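Long-range contact in flavoredoxin (Desulfovibrio vulgaris str. 'Miyazaki F', PDB 2D5M), which binds flavin mononucleotide and probably serves in electron transport as a member of the flavin reductase-like family: residues V19-N29 with Y55-F66. Numbering follows the deposited sequence.
With FMN (flavin mononucleotide), chain E.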
loop_
_atom_site.group_PDB
_atom_site.type_symbol
_atom_site.label_atom_id
_atom_site.label_comp_id
_atom_site.label_asym_id
_atom_site.label_seq_id
_atom_site.Cartn_x
_atom_site.Cartn_y
_atom_site.Cartn_z
ATOM N N VAL A 19 5.114 12.506 -3.514
ATOM C CA VAL A 19 6.270 12.231 -4.361
ATOM C C VAL A 19 6.903 13.543 -4.725
ATOM O O VAL A 19 6.258 14.408 -5.349
ATOM C CB VAL A 19 5.839 11.463 -5.617
ATOM C CG1 VAL A 19 7.041 11.229 -6.504
ATOM C CG2 VAL A 19 5.199 10.112 -5.260
ATOM N N GLY A 20 8.161 13.728 -4.309
ATOM C CA GLY A 20 8.883 15.003 -4.454
ATOM C C GLY A 20 9.908 14.915 -5.552
ATOM O O GLY A 20 10.645 13.924 -5.674
ATOM N N THR A 21 10.021 15.967 -6.360
ATOM C CA THR A 21 10.932 16.048 -7.484
ATOM C C THR A 21 11.396 17.494 -7.726
ATOM O O THR A 21 10.815 18.440 -7.198
ATOM C CB THR A 21 10.253 15.577 -8.782
ATOM O OG1 THR A 21 9.087 16.367 -9.038
ATOM C CG2 THR A 21 9.925 14.083 -8.792
ATOM N N TYR A 22 12.457 17.624 -8.510
ATOM C CA TYR A 22 12.844 18.895 -9.115
ATOM C C TYR A 22 12.589 18.856 -10.619
ATOM O O TYR A 22 12.924 17.862 -11.276
ATOM C CB TYR A 22 14.342 19.165 -8.901
ATOM C CG TYR A 22 14.762 19.484 -7.510
ATOM C CD1 TYR A 22 14.271 20.543 -6.806
ATOM C CD2 TYR A 22 15.720 18.650 -6.864
ATOM C CE1 TYR A 22 14.677 20.823 -5.497
ATOM C CE2 TYR A 22 16.121 18.929 -5.573
ATOM C CZ TYR A 22 15.618 20.025 -4.891
ATOM O OH TYR A 22 16.028 20.249 -3.616
ATOM N N ASP A 23 12.023 19.927 -11.180
ATOM C CA ASP A 23 11.920 20.036 -12.629
ATOM C C ASP A 23 13.238 20.499 -13.212
ATOM O O ASP A 23 14.257 20.636 -12.533
ATOM C CB ASP A 23 10.720 20.875 -13.054
ATOM C CG ASP A 23 10.929 22.393 -13.028
ATOM O OD1 ASP A 23 11.978 22.884 -12.554
ATOM O OD2 ASP A 23 9.986 23.069 -13.476
ATOM N N ARG A 24 13.231 20.725 -14.516
ATOM C CA ARG A 24 14.476 21.057 -15.234
ATOM C C ARG A 24 15.086 22.384 -14.805
ATOM O O ARG A 24 16.307 22.537 -14.999
ATOM C CB ARG A 24 14.227 21.030 -16.728
ATOM C CG ARG A 24 13.287 22.145 -17.192
ATOM C CD ARG A 24 12.766 21.766 -18.620
ATOM N NE ARG A 24 11.796 22.723 -19.106
ATOM C CZ ARG A 24 10.544 22.738 -18.700
ATOM N NH1 ARG A 24 10.028 21.868 -17.827
ATOM N NH2 ARG A 24 9.721 23.667 -19.206
ATOM N N ASP A 25 14.292 23.246 -14.226
ATOM C CA ASP A 25 14.732 24.549 -13.714
ATOM C C ASP A 25 14.897 24.514 -12.195
ATOM O O ASP A 25 15.009 25.574 -11.611
ATOM C CB ASP A 25 13.718 25.616 -14.124
ATOM C CG ASP A 25 13.690 25.788 -15.634
ATOM O OD1 ASP A 25 14.825 25.991 -16.109
ATOM O OD2 ASP A 25 12.600 25.710 -16.255
ATOM N N SER A 26 14.938 23.322 -11.610
ATOM C CA SER A 26 15.180 23.103 -10.183
ATOM C C SER A 26 14.038 23.597 -9.346
ATOM O O SER A 26 14.160 23.835 -8.126
ATOM C CB SER A 26 16.516 23.728 -9.735
ATOM O OG SER A 26 17.596 23.082 -10.379
ATOM N N ARG A 27 12.843 23.746 -9.933
ATOM C CA ARG A 27 11.654 24.064 -9.156
ATOM C C ARG A 27 11.186 22.818 -8.413
ATOM O O ARG A 27 11.005 21.764 -9.039
ATOM C CB ARG A 27 10.527 24.572 -10.087
ATOM C CG ARG A 27 10.911 25.765 -10.910
ATOM C CD ARG A 27 9.940 26.164 -11.987
ATOM N NE ARG A 27 8.563 26.275 -11.547
ATOM C CZ ARG A 27 7.515 25.475 -11.796
ATOM N NH1 ARG A 27 7.591 24.393 -12.543
ATOM N NH2 ARG A 27 6.315 25.783 -11.289
ATOM N N PRO A 28 10.988 22.881 -7.106
ATOM C CA PRO A 28 10.566 21.722 -6.346
ATOM C C PRO A 28 9.078 21.467 -6.473
ATOM O O PRO A 28 8.277 22.398 -6.550
ATOM C CB PRO A 28 10.949 22.086 -4.907
ATOM C CG PRO A 28 10.723 23.556 -4.865
ATOM C CD PRO A 28 11.196 24.075 -6.203
ATOM N N ASN A 29 8.692 20.192 -6.445
ATOM C CA ASN A 29 7.297 19.798 -6.574
ATOM C C ASN A 29 6.986 18.604 -5.668
ATOM O O ASN A 29 7.885 17.877 -5.263
ATOM C CB ASN A 29 7.000 19.405 -8.011
ATOM C CG ASN A 29 5.513 19.377 -8.350
ATOM O OD1 ASN A 29 4.707 20.080 -7.719
ATOM N ND2 ASN A 29 5.162 18.600 -9.369
ATOM N N TYR A 55 3.074 16.439 -14.043
ATOM C CA TYR A 55 4.366 17.140 -14.223
ATOM C C TYR A 55 5.489 16.315 -13.580
ATOM O O TYR A 55 6.624 16.248 -14.062
ATOM C CB TYR A 55 4.244 18.542 -13.657
ATOM C CG TYR A 55 5.352 19.490 -14.031
ATOM C CD1 TYR A 55 5.560 19.796 -15.377
ATOM C CD2 TYR A 55 6.185 20.088 -13.115
ATOM C CE1 TYR A 55 6.538 20.661 -15.809
ATOM C CE2 TYR A 55 7.183 20.979 -13.499
ATOM C CZ TYR A 55 7.380 21.260 -14.845
ATOM O OH TYR A 55 8.341 22.125 -15.311
ATOM N N THR A 56 5.179 15.675 -12.455
ATOM C CA THR A 56 6.129 14.833 -11.749
ATOM C C THR A 56 6.692 13.725 -12.605
ATOM O O THR A 56 7.878 13.415 -12.520
ATOM C CB THR A 56 5.425 14.247 -10.505
ATOM O OG1 THR A 56 5.078 15.334 -9.639
ATOM C CG2 THR A 56 6.291 13.304 -9.738
ATOM N N TYR A 57 5.957 13.101 -13.452
ATOM C CA TYR A 57 6.346 12.073 -14.378
ATOM C C TYR A 57 7.542 12.580 -15.174
ATOM O O TYR A 57 8.559 11.897 -15.323
ATOM C CB TYR A 57 5.166 11.632 -15.266
ATOM C CG TYR A 57 5.502 10.552 -16.273
ATOM C CD1 TYR A 57 5.053 9.276 -16.113
ATOM C CD2 TYR A 57 6.196 10.774 -17.446
ATOM C CE1 TYR A 57 5.315 8.263 -17.019
ATOM C CE2 TYR A 57 6.486 9.816 -18.343
ATOM C CZ TYR A 57 6.038 8.544 -18.130
ATOM O OH TYR A 57 6.320 7.552 -19.072
ATOM N N ARG A 58 7.350 13.752 -15.779
ATOM C CA ARG A 58 8.404 14.338 -16.599
ATOM C C ARG A 58 9.650 14.515 -15.747
ATOM O O ARG A 58 10.756 14.136 -16.152
ATOM C CB ARG A 58 7.947 15.658 -17.179
ATOM C CG ARG A 58 9.074 16.362 -17.973
ATOM C CD ARG A 58 8.567 17.657 -18.589
ATOM N NE ARG A 58 9.665 18.332 -19.264
ATOM C CZ ARG A 58 9.482 19.401 -20.058
ATOM N NH1 ARG A 58 8.249 19.861 -20.197
ATOM N NH2 ARG A 58 10.532 19.968 -20.655
ATOM N N SER A 59 9.510 15.077 -14.568
ATOM C CA SER A 59 10.696 15.339 -13.733
ATOM C C SER A 59 11.422 14.048 -13.361
ATOM O O SER A 59 12.661 14.021 -13.352
ATOM C CB SER A 59 10.293 16.116 -12.475
ATOM O OG SER A 59 9.816 17.388 -12.876
ATOM N N ILE A 60 10.693 12.975 -13.065
ATOM C CA ILE A 60 11.361 11.740 -12.705
ATOM C C ILE A 60 12.089 11.180 -13.899
ATOM O O ILE A 60 13.219 10.673 -13.777
ATOM C CB ILE A 60 10.370 10.689 -12.131
ATOM C CG1 ILE A 60 9.816 11.176 -10.803
ATOM C CG2 ILE A 60 11.038 9.321 -12.023
ATOM C CD1 ILE A 60 8.758 10.280 -10.175
ATOM N N THR A 61 11.504 11.244 -15.092
ATOM C CA THR A 61 12.184 10.755 -16.292
ATOM C C THR A 61 13.454 11.548 -16.543
ATOM O O THR A 61 14.442 11.000 -17.041
ATOM C CB THR A 61 11.330 10.743 -17.561
ATOM O OG1 THR A 61 10.981 12.038 -17.983
ATOM C CG2 THR A 61 10.033 9.952 -17.387
ATOM N N GLU A 62 13.514 12.802 -16.178
ATOM C CA GLU A 62 14.678 13.645 -16.420
ATOM C C GLU A 62 15.751 13.485 -15.360
ATOM O O GLU A 62 16.921 13.500 -15.706
ATOM C CB GLU A 62 14.196 15.124 -16.431
ATOM C CG GLU A 62 13.375 15.467 -17.665
ATOM C CD GLU A 62 12.743 16.840 -17.667
ATOM O OE1 GLU A 62 12.702 17.481 -16.570
ATOM O OE2 GLU A 62 12.219 17.248 -18.766
ATOM N N ARG A 63 15.382 13.407 -14.088
ATOM C CA ARG A 63 16.382 13.393 -13.034
ATOM C C ARG A 63 16.685 12.042 -12.448
ATOM O O ARG A 63 17.703 11.843 -11.770
ATOM C CB ARG A 63 15.975 14.324 -11.897
ATOM C CG ARG A 63 16.263 15.781 -12.402
ATOM C CD ARG A 63 16.115 16.716 -11.229
ATOM N NE ARG A 63 16.153 18.072 -11.710
ATOM C CZ ARG A 63 17.204 18.847 -11.750
ATOM N NH1 ARG A 63 18.399 18.432 -11.350
ATOM N NH2 ARG A 63 17.060 20.057 -12.245
ATOM N N GLY A 64 15.791 11.063 -12.687
ATOM C CA GLY A 64 16.071 9.704 -12.163
ATOM C C GLY A 64 16.067 9.612 -10.668
ATOM O O GLY A 64 16.754 8.750 -10.110
ATOM N N ALA A 65 15.309 10.450 -9.988
ATOM C CA ALA A 65 15.316 10.535 -8.548
ATOM C C ALA A 65 13.997 11.148 -8.081
ATOM O O ALA A 65 13.444 12.008 -8.758
ATOM C CB ALA A 65 16.450 11.445 -8.077
ATOM N N PHE A 66 13.540 10.709 -6.902
ATOM C CA PHE A 66 12.362 11.277 -6.306
ATOM C C PHE A 66 12.409 10.945 -4.809
ATOM O O PHE A 66 13.155 10.070 -4.377
ATOM C CB PHE A 66 11.069 10.764 -6.928
ATOM C CG PHE A 66 10.829 9.263 -6.905
ATOM C CD1 PHE A 66 10.012 8.712 -5.903
ATOM C CD2 PHE A 66 11.337 8.425 -7.857
ATOM C CE1 PHE A 66 9.721 7.353 -5.919
ATOM C CE2 PHE A 66 11.095 7.046 -7.830
ATOM C CZ PHE A 66 10.275 6.501 -6.864
HETATM N N1 FMN E . -1.896 10.442 -9.604
HETATM C C2 FMN E . -1.093 9.451 -10.102
HETATM O O2 FMN E . -0.611 9.538 -11.240
HETATM N N3 FMN E . -0.856 8.326 -9.317
HETATM C C4 FMN E . -1.395 8.096 -8.071
HETATM O O4 FMN E . -1.128 7.049 -7.444
HETATM C C4A FMN E . -2.272 9.100 -7.577
HETATM N N5 FMN E . -2.885 8.914 -6.383
HETATM C C5A FMN E . -3.580 9.991 -5.892
HETATM C C6 FMN E . -4.213 9.839 -4.627
HETATM C C7 FMN E . -4.908 10.864 -4.005
HETATM C C7M FMN E . -5.617 10.677 -2.684
HETATM C C8 FMN E . -4.942 12.141 -4.681
HETATM C C8M FMN E . -5.615 13.314 -3.985
HETATM C C9 FMN E . -4.394 12.280 -5.944
HETATM C C9A FMN E . -3.713 11.242 -6.559
HETATM N N10 FMN E . -3.162 11.319 -7.857
HETATM C C10 FMN E . -2.398 10.290 -8.349
HETATM C "C1'" FMN E . -3.341 12.558 -8.663
HETATM C "C2'" FMN E . -2.101 13.450 -8.661
HETATM O "O2'" FMN E . -1.586 13.671 -7.343
HETATM C "C3'" FMN E . -2.482 14.805 -9.266
HETATM O "O3'" FMN E . -2.745 14.575 -10.670
HETATM C "C4'" FMN E . -1.431 15.891 -9.092
HETATM O "O4'" FMN E . -2.102 17.146 -9.388
HETATM C "C5'" FMN E . -0.246 15.741 -9.980
HETATM O "O5'" FMN E . 0.654 16.866 -9.715
HETATM P P FMN E . 1.845 17.242 -10.731
HETATM O O1P FMN E . 1.223 17.536 -12.104
HETATM O O2P FMN E . 2.835 16.106 -10.828
HETATM O O3P FMN E . 2.399 18.483 -10.057
HETATM O O HOH W 1 6.818 15.988 -7.638
HETATM O O HOH W 2 8.325 18.304 -10.878
HETATM O O HOH W 3 13.784 14.977 -8.852
HETATM O O HOH W 4 13.946 17.633 -14.082
HETATM O O HOH W 5 11.143 19.641 -16.320
#
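Asp23 OD2 is gripped from opposite faces of its carboxylate: Tyr55 OH donates to Asp23 OD2 at 2.6 Å from the anti side, somewhat out of the plane, and Arg27 NH1 comes from the other face in a salt bridge. The site illustrates how a beta hairpin of an antiparallel flavin reductase-like sheet can be fastened to a helix that binds phosphate. Asp23 begins the type I turn between strands 14-22 and 28-41, and its OD1 closes an Asx turn with Asp25 N while also accepting from Arg27 N. The backbone oxygen of Asp23 is held side-on by Arg63, whose NH2 lies 2.9 Å from Asp23 O in a fairly straight bond (157°), with NE joining less directly; Arg63 NH1 pairs with Asp107. From within the turn, Arg24 lays its guanidinium flat on that of Arg58, centres 3.8 Å apart and planes nearly parallel. Arg58 NE donates to Glu62 OE2 in a salt bridge, probably easing the proximity of like charges. Between strand 19-22 and the helix, Thr21 CG2 packs on Ile60 CG1 at 3.5 Å, whereas Thr21 OG1, set between the backbone N and carbonyl carbon (chi1 58°), is hydrogen-bonded to two waters, one also bonding Thr56 OG1 and the other Ser59 OG. At the start of helix 55-63 the FMN phosphate accepts hydrogen bonds from the backbone N-H groups of Tyr55 and Thr56, from Thr56 OG1, 2.7 Å from FMN O2P, and, from the hairpin, Asn29 ND2, nearly straight (175°) and 2.8 Å from FMN O3P.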